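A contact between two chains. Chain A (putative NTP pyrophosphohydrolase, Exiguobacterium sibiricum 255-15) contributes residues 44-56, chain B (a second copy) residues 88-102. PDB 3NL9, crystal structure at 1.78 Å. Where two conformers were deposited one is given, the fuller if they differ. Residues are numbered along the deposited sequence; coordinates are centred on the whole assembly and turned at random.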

# COMPACT_ATOMS: atom_id res chain seq x y z
N GLU A 44 -2.71 -1.22 8.64
CA GLU A 44 -1.33 -1.70 8.55
C GLU A 44 -0.35 -0.58 8.14
O GLU A 44 0.60 -0.31 8.87
N ALA A 45 -0.59 0.09 7.02
CA ALA A 45 0.39 1.08 6.50
C ALA A 45 0.51 2.32 7.38
O ALA A 45 1.55 2.99 7.35
N VAL A 46 -0.54 2.63 8.14
CA VAL A 46 -0.50 3.82 9.03
C VAL A 46 -0.38 3.40 10.49
O VAL A 46 0.60 3.72 11.13
N VAL A 47 -1.39 2.72 11.04
CA VAL A 47 -1.46 2.54 12.50
C VAL A 47 -0.38 1.57 12.99
O VAL A 47 0.44 1.96 13.82
N GLU A 48 -0.35 0.34 12.47
CA GLU A 48 0.65 -0.63 12.94
C GLU A 48 2.06 -0.17 12.62
O GLU A 48 2.95 -0.30 13.45
N PHE A 49 2.26 0.36 11.40
CA PHE A 49 3.57 0.89 10.98
C PHE A 49 4.06 2.01 11.94
O PHE A 49 5.26 2.04 12.33
N LEU A 50 3.17 2.93 12.28
CA LEU A 50 3.55 4.06 13.17
C LEU A 50 3.76 3.62 14.63
O LEU A 50 4.61 4.16 15.33
N HIS A 51 2.96 2.67 15.08
CA HIS A 51 3.10 2.17 16.44
C HIS A 51 4.43 1.44 16.53
O HIS A 51 5.20 1.67 17.46
N GLN A 52 4.73 0.60 15.53
CA GLN A 52 6.02 -0.13 15.52
C GLN A 52 7.19 0.79 15.24
O GLN A 52 8.33 0.40 15.43
N SER A 53 6.93 2.01 14.80
CA SER A 53 8.01 3.02 14.65
C SER A 53 8.24 3.86 15.93
O SER A 53 9.19 4.65 16.00
N SER A 54 7.36 3.71 16.91
CA SER A 54 7.35 4.54 18.12
C SER A 54 7.95 3.86 19.34
O SER A 54 7.88 2.65 19.49
N GLN A 55 8.51 4.66 20.25
CA GLN A 55 9.12 4.12 21.46
C GLN A 55 8.25 4.32 22.70
O GLN A 55 8.49 3.69 23.73
N ASN A 56 7.23 5.16 22.59
CA ASN A 56 6.30 5.41 23.70
C ASN A 56 5.00 6.03 23.20
O ASN A 56 4.88 6.41 22.02
N VAL B 88 16.06 -3.05 16.19
CA VAL B 88 15.71 -4.23 15.43
C VAL B 88 14.22 -4.50 15.55
O VAL B 88 13.59 -4.76 14.54
N GLU B 89 13.66 -4.40 16.76
CA GLU B 89 12.20 -4.53 16.94
C GLU B 89 11.39 -3.57 16.09
O GLU B 89 10.37 -3.96 15.49
N ARG B 90 11.82 -2.31 16.04
CA ARG B 90 11.13 -1.34 15.18
C ARG B 90 11.20 -1.74 13.70
O ARG B 90 10.21 -1.63 12.98
N LEU B 91 12.36 -2.22 13.24
CA LEU B 91 12.51 -2.64 11.82
C LEU B 91 11.60 -3.82 11.50
O LEU B 91 10.92 -3.87 10.46
N VAL B 92 11.59 -4.78 12.41
CA VAL B 92 10.80 -5.98 12.21
C VAL B 92 9.32 -5.63 12.13
O VAL B 92 8.63 -6.08 11.23
N GLY B 93 8.86 -4.78 13.04
CA GLY B 93 7.44 -4.39 13.04
C GLY B 93 7.02 -3.56 11.84
O GLY B 93 5.90 -3.65 11.38
N GLN B 94 7.92 -2.71 11.37
CA GLN B 94 7.70 -1.96 10.14
C GLN B 94 7.58 -2.89 8.93
O GLN B 94 6.64 -2.77 8.13
N GLY B 95 8.54 -3.79 8.80
CA GLY B 95 8.55 -4.77 7.71
C GLY B 95 7.28 -5.58 7.74
O GLY B 95 6.66 -5.81 6.69
N ASP B 96 6.88 -6.03 8.92
CA ASP B 96 5.62 -6.77 9.05
C ASP B 96 4.46 -5.92 8.54
O ASP B 96 3.64 -6.40 7.76
N ALA B 97 4.38 -4.67 8.99
CA ALA B 97 3.25 -3.80 8.63
C ALA B 97 3.25 -3.47 7.11
O ALA B 97 2.21 -3.46 6.47
N LEU B 98 4.42 -3.21 6.56
CA LEU B 98 4.56 -2.85 5.15
C LEU B 98 4.14 -4.04 4.27
O LEU B 98 3.52 -3.87 3.22
N THR B 99 4.43 -5.26 4.73
CA THR B 99 4.10 -6.48 3.94
C THR B 99 2.61 -6.70 3.92
O THR B 99 2.04 -6.99 2.85
N ASP B 100 1.95 -6.63 5.08
CA ASP B 100 0.48 -6.71 5.07
C ASP B 100 -0.17 -5.57 4.24
O ASP B 100 -1.13 -5.82 3.54
N ALA B 101 0.34 -4.35 4.34
CA ALA B 101 -0.18 -3.23 3.55
C ALA B 101 -0.10 -3.56 2.04
O ALA B 101 -1.08 -3.44 1.30
N LEU B 102 1.08 -4.01 1.60
CA LEU B 102 1.30 -4.50 0.22
C LEU B 102 0.26 -5.55 -0.15
O LEU B 102 -0.34 -5.51 -1.26

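The two helices run almost antiparallel, 172° apart, and their axes close to 8.2 Å, with Gly B93, Ala B97 and Ala B101 lying in the contact. Glu A44 points toward chain B with m, m rotamers. Its OE2 lies 3.6 Å from Asp B100 OD2, a like-charged pair; water 2 lies within hydrogen-bonding reach of both of these oxygens, and water 1 lies within reach of Glu A44 OE1 and Asp B96 OD1, the latter bond weak. Beside this acidic patch the packing is alanine on alanine, Ala A45 CB to Ala B101 CB at 3.7 Å. Val A46 and Leu A50 point away; Phe A49 (chi1 t) packs against chain B. Its CB sits 3.9 Å from Ala B97 CB; its CA-to-CB bond points sideways, but the ring comes nearer to chain B and meets Leu B98 CD2 from CD1 at 4.0 Å and Gln B94 CG from CE1 at 3.7 Å.

In its m, m rotamer Gln A52 lies against a glycine: its NE2 is 3.4 Å from Gly B93 CA, and an ideal CB there would sit 2.1 Å from Gln A52 NE2, a clash. The cross-chain hydrogen bond comes next, from Gln B94 NE2 to Ser A53 OG at 2.8 Å; that hydroxyl in turn donates to Phe A49 O, 2.5 Å from OG. Finally, Gln A55 lays its CD over one face of the Arg B90 guanidinium, 3.7 Å from NH1.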

# COMPACT_ATOMS: atom_id res chain seq x y z
CB GLU A 44 -1.27 -2.91 7.62
CG GLU A 44 -2.06 -4.09 8.17
CD GLU A 44 -1.36 -4.78 9.35
OE1 GLU A 44 -0.14 -4.54 9.59
OE2 GLU A 44 -2.03 -5.54 10.07
CB ALA A 45 0.03 1.52 5.10
CB VAL A 46 -1.73 4.74 8.82
CG1 VAL A 46 -1.65 5.99 9.74
CG2 VAL A 46 -1.85 5.14 7.34
CB VAL A 47 -2.88 2.10 12.99
CG1 VAL A 47 -2.89 1.92 14.53
CG2 VAL A 47 -3.97 3.12 12.54
CB GLU A 48 0.47 -2.05 12.32
CG GLU A 48 -0.84 -2.69 12.64
CD GLU A 48 -0.90 -3.27 14.07
OE1 GLU A 48 0.18 -3.53 14.66
OE2 GLU A 48 -2.03 -3.48 14.56
CB PHE A 49 3.45 1.38 9.53
CG PHE A 49 4.66 2.05 9.01
CD1 PHE A 49 5.74 1.30 8.57
CD2 PHE A 49 4.74 3.44 8.96
CE1 PHE A 49 6.89 1.94 8.08
CE2 PHE A 49 5.90 4.08 8.49
CZ PHE A 49 6.96 3.33 8.06
CB LEU A 50 2.53 5.22 13.05
CG LEU A 50 2.56 5.96 11.71
CD1 LEU A 50 1.61 7.20 11.63
CD2 LEU A 50 4.01 6.35 11.40
CB HIS A 51 1.97 1.22 16.79
CG HIS A 51 2.07 0.63 18.17
ND1 HIS A 51 2.86 -0.46 18.45
CD2 HIS A 51 1.48 0.98 19.34
CE1 HIS A 51 2.74 -0.76 19.74
NE2 HIS A 51 1.91 0.10 20.29
CB GLN A 52 5.99 -1.26 14.53
CG GLN A 52 4.90 -2.26 14.88
CD GLN A 52 5.20 -2.97 16.18
OE1 GLN A 52 4.60 -2.70 17.23
NE2 GLN A 52 6.15 -3.87 16.12
CB SER A 53 7.72 3.96 13.45
OG SER A 53 7.45 3.24 12.24
CB SER A 54 5.90 4.93 18.45
OG SER A 54 5.37 5.80 17.47
CB GLN A 55 10.52 4.70 21.65
CG GLN A 55 11.46 4.26 20.53
CD GLN A 55 12.82 4.93 20.59
OE1 GLN A 55 13.63 4.62 21.46
NE2 GLN A 55 13.09 5.82 19.64
CB ASN A 56 6.95 6.32 24.76
CG ASN A 56 7.47 7.61 24.18
OD1 ASN A 56 6.71 8.39 23.62
ND2 ASN A 56 8.77 7.82 24.28
CB VAL B 88 16.50 -5.47 15.85
CG1 VAL B 88 15.88 -6.70 15.20
CG2 VAL B 88 17.95 -5.30 15.43
CB GLU B 89 11.80 -4.39 18.42
CG GLU B 89 12.26 -5.55 19.26
CD GLU B 89 11.72 -5.54 20.68
OE1 GLU B 89 10.94 -4.64 21.05
OE2 GLU B 89 12.09 -6.47 21.42
CB ARG B 90 11.68 0.08 15.43
CG ARG B 90 11.52 0.52 16.90
CD ARG B 90 11.82 2.01 17.19
NE ARG B 90 13.19 2.42 16.88
CZ ARG B 90 14.22 2.34 17.72
NH1 ARG B 90 14.07 1.85 18.95
NH2 ARG B 90 15.42 2.75 17.32
CB LEU B 91 13.98 -3.00 11.52
CG LEU B 91 14.36 -3.49 10.12
CD1 LEU B 91 14.07 -2.40 9.04
CD2 LEU B 91 15.83 -3.94 10.10
CB VAL B 92 11.09 -7.00 13.32
CG1 VAL B 92 10.12 -8.15 13.27
CG2 VAL B 92 12.52 -7.45 13.22
CB GLN B 94 8.85 -0.98 9.92
CG GLN B 94 8.77 0.22 10.80
CD GLN B 94 10.03 1.07 10.82
OE1 GLN B 94 11.03 0.70 10.24
NE2 GLN B 94 9.98 2.22 11.48
CB ASP B 96 5.39 -7.11 10.52
CG ASP B 96 4.25 -8.11 10.76
OD1 ASP B 96 3.25 -8.15 10.03
OD2 ASP B 96 4.37 -8.85 11.76
CB ALA B 97 3.31 -2.53 9.44
CB LEU B 98 5.99 -2.39 4.83
CG LEU B 98 6.39 -0.99 5.33
CD1 LEU B 98 7.84 -0.72 5.03
CD2 LEU B 98 5.49 0.14 4.78
CB THR B 99 4.85 -7.75 4.46
OG1 THR B 99 6.27 -7.51 4.45
CG2 THR B 99 4.57 -8.98 3.58
CB ASP B 100 -0.12 -6.75 6.49
CG ASP B 100 0.12 -8.08 7.23
OD1 ASP B 100 0.48 -9.11 6.61
OD2 ASP B 100 -0.02 -8.07 8.47
CB ALA B 101 0.60 -1.91 3.88
CB LEU B 102 2.72 -5.06 0.06
CG LEU B 102 3.13 -5.73 -1.26
CD1 LEU B 102 2.94 -4.76 -2.44
CD2 LEU B 102 4.55 -6.23 -1.16
O HOH W 1 1.53 -5.98 11.10
O HOH W 2 -0.65 -8.11 11.08